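PDB 2ZOP: CRISPR system Cmr subunit Cmr5 from Thermus thermophilus HB8, which is probably a component of the Cmr ribonucleoprotein complex of type III-B CRISPR defence, in which CRISPR RNA directs the targeting of invading nucleic acids. Local coordinates for residues E80-A85 against L91-E96. Sequence-based numbering, arbitrary orientation.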
loop_
_atom_site.group_PDB
_atom_site.type_symbol
_atom_site.label_atom_id
_atom_site.label_comp_id
_atom_site.label_asym_id
_atom_site.label_seq_id
_atom_site.Cartn_x
_atom_site.Cartn_y
_atom_site.Cartn_z
ATOM N N GLU A 80 -6.878 -16.058 -11.945
ATOM C CA GLU A 80 -7.365 -17.104 -11.049
ATOM C C GLU A 80 -6.238 -17.552 -10.117
ATOM O O GLU A 80 -6.444 -17.742 -8.918
ATOM C CB GLU A 80 -7.887 -18.301 -11.857
ATOM C CG GLU A 80 -8.505 -19.413 -11.005
ATOM C CD GLU A 80 -9.617 -18.915 -10.075
ATOM O OE1 GLU A 80 -10.378 -18.002 -10.469
ATOM O OE2 GLU A 80 -9.745 -19.456 -8.955
ATOM N N ALA A 81 -5.048 -17.715 -10.678
ATOM C CA ALA A 81 -3.888 -18.131 -9.899
ATOM C C ALA A 81 -3.630 -17.114 -8.792
ATOM O O ALA A 81 -3.218 -17.473 -7.691
ATOM C CB ALA A 81 -2.651 -18.248 -10.815
ATOM N N ALA A 82 -3.877 -15.839 -9.084
ATOM C CA ALA A 82 -3.666 -14.786 -8.089
ATOM C C ALA A 82 -4.706 -14.871 -6.971
ATOM O O ALA A 82 -4.390 -14.660 -5.804
ATOM C CB ALA A 82 -3.719 -13.400 -8.762
ATOM N N ARG A 83 -5.947 -15.185 -7.334
ATOM C CA ARG A 83 -7.029 -15.290 -6.353
ATOM C C ARG A 83 -6.882 -16.501 -5.445
ATOM O O ARG A 83 -7.280 -16.456 -4.289
ATOM C CB ARG A 83 -8.393 -15.393 -7.042
ATOM C CG ARG A 83 -8.738 -14.252 -7.949
ATOM C CD ARG A 83 -10.188 -14.361 -8.410
ATOM N NE ARG A 83 -10.415 -13.534 -9.589
ATOM C CZ ARG A 83 -10.464 -14.002 -10.831
ATOM N NH1 ARG A 83 -10.315 -15.301 -11.064
ATOM N NH2 ARG A 83 -10.643 -13.163 -11.841
ATOM N N GLU A 84 -6.333 -17.591 -5.969
ATOM C CA GLU A 84 -6.181 -18.800 -5.165
ATOM C C GLU A 84 -4.921 -18.818 -4.305
ATOM O O GLU A 84 -4.873 -19.507 -3.291
ATOM C CB GLU A 84 -6.214 -20.041 -6.070
ATOM C CG GLU A 84 -7.584 -20.284 -6.712
ATOM C CD GLU A 84 -7.637 -21.533 -7.568
ATOM O OE1 GLU A 84 -6.952 -22.521 -7.241
ATOM O OE2 GLU A 84 -8.381 -21.538 -8.565
ATOM N N ALA A 85 -3.917 -18.043 -4.701
ATOM C CA ALA A 85 -2.646 -17.994 -3.980
ATOM C C ALA A 85 -2.725 -17.590 -2.518
ATOM O O ALA A 85 -3.439 -16.656 -2.154
ATOM C CB ALA A 85 -1.692 -17.070 -4.694
ATOM N N LEU A 91 2.305 -12.591 -2.901
ATOM C CA LEU A 91 3.301 -11.529 -2.898
ATOM C C LEU A 91 4.387 -11.831 -3.922
ATOM O O LEU A 91 4.893 -10.925 -4.579
ATOM C CB LEU A 91 3.904 -11.369 -1.506
ATOM C CG LEU A 91 2.910 -10.860 -0.460
ATOM C CD1 LEU A 91 3.529 -10.926 0.922
ATOM C CD2 LEU A 91 2.508 -9.440 -0.795
ATOM N N ARG A 92 4.737 -13.110 -4.050
ATOM C CA ARG A 92 5.741 -13.535 -5.018
ATOM C C ARG A 92 5.200 -13.311 -6.428
ATOM O O ARG A 92 5.912 -12.819 -7.308
ATOM C CB ARG A 92 6.074 -15.019 -4.838
ATOM C CG ARG A 92 6.982 -15.569 -5.939
ATOM C CD ARG A 92 7.664 -16.871 -5.539
ATOM N NE ARG A 92 6.728 -17.978 -5.352
ATOM C CZ ARG A 92 6.551 -18.616 -4.198
ATOM N NH1 ARG A 92 7.244 -18.254 -3.124
ATOM N NH2 ARG A 92 5.694 -19.625 -4.119
ATOM N N LEU A 93 3.941 -13.679 -6.644
ATOM C CA LEU A 93 3.330 -13.501 -7.957
ATOM C C LEU A 93 3.310 -12.015 -8.287
ATOM O O LEU A 93 3.555 -11.607 -9.427
ATOM C CB LEU A 93 1.908 -14.053 -7.970
ATOM C CG LEU A 93 1.197 -13.965 -9.320
ATOM C CD1 LEU A 93 1.986 -14.746 -10.366
ATOM C CD2 LEU A 93 -0.232 -14.508 -9.182
ATOM N N THR A 94 3.019 -11.208 -7.273
ATOM C CA THR A 94 2.986 -9.765 -7.446
ATOM C C THR A 94 4.344 -9.280 -7.975
ATOM O O THR A 94 4.405 -8.525 -8.943
ATOM C CB THR A 94 2.654 -9.060 -6.108
ATOM O OG1 THR A 94 1.284 -9.323 -5.753
ATOM C CG2 THR A 94 2.882 -7.549 -6.220
ATOM N N ARG A 95 5.430 -9.724 -7.347
ATOM C CA ARG A 95 6.773 -9.316 -7.770
ATOM C C ARG A 95 7.061 -9.680 -9.218
ATOM O O ARG A 95 7.637 -8.891 -9.955
ATOM C CB ARG A 95 7.850 -9.969 -6.900
ATOM C CG ARG A 95 7.876 -9.525 -5.452
ATOM C CD ARG A 95 9.218 -9.897 -4.823
ATOM N NE ARG A 95 9.482 -11.337 -4.865
ATOM C CZ ARG A 95 9.135 -12.197 -3.909
ATOM N NH1 ARG A 95 8.507 -11.775 -2.820
ATOM N NH2 ARG A 95 9.424 -13.483 -4.035
ATOM N N GLU A 96 6.675 -10.892 -9.599
ATOM C CA GLU A 96 6.882 -11.404 -10.955
ATOM C C GLU A 96 6.092 -10.620 -11.998
ATOM O O GLU A 96 6.630 -10.215 -13.023
ATOM C CB GLU A 96 6.506 -12.891 -10.994
ATOM C CG GLU A 96 7.464 -13.751 -10.181
ATOM C CD GLU A 96 7.003 -15.189 -10.014
ATOM O OE1 GLU A 96 7.796 -16.012 -9.501
ATOM O OE2 GLU A 96 5.854 -15.498 -10.381
#
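Ala81 and Ala82, neighbours on helix 75-84, meet a single leucine, Leu93 of helix 87-111, an example of small residues meeting a larger one where two consecutive helices of a hairpin come close. Ahead of them, on the far side of the first helix, Glu80 forms a salt bridge with Arg83, its OE1 lying 2.8 Å from Arg83 NH1; the N-H points at the carboxylate poorly (123°), so the hydrogen-bond component is weak. Ala81 has its CB directed at the partner helix but contributes mainly backbone, its C sitting 4.3 Å from Leu93 CD2. Ala82 makes the principal contact. Its CA is 3.6 Å from Leu93 CD2 and its CB, lying beside the leucine rather than pointing straight at it, 3.7 Å from the same methyl, so one branch touches both the alanine side chain and the backbone that carries it. That reach depends on an extended first torsion in Leu93, with CG anti to its own N (chi1 -178°), which carries the branched end toward helix 75-84. At this point the CA atoms of Ala82 and Leu93 are 7.1 Å apart. Ala85, the first residue beyond the helical run, is still tied back by its N to Ala81 O at 3.1 Å before the chain turns into the next helix. Leu44 of helix 44-52 packs on both Ala82 and Leu93, and the loop residue Tyr72 on Ala81 and Leu93. Such aliphatic contacts are non-directional, so the fit rests on shape and burial rather than on aligned donors and acceptors.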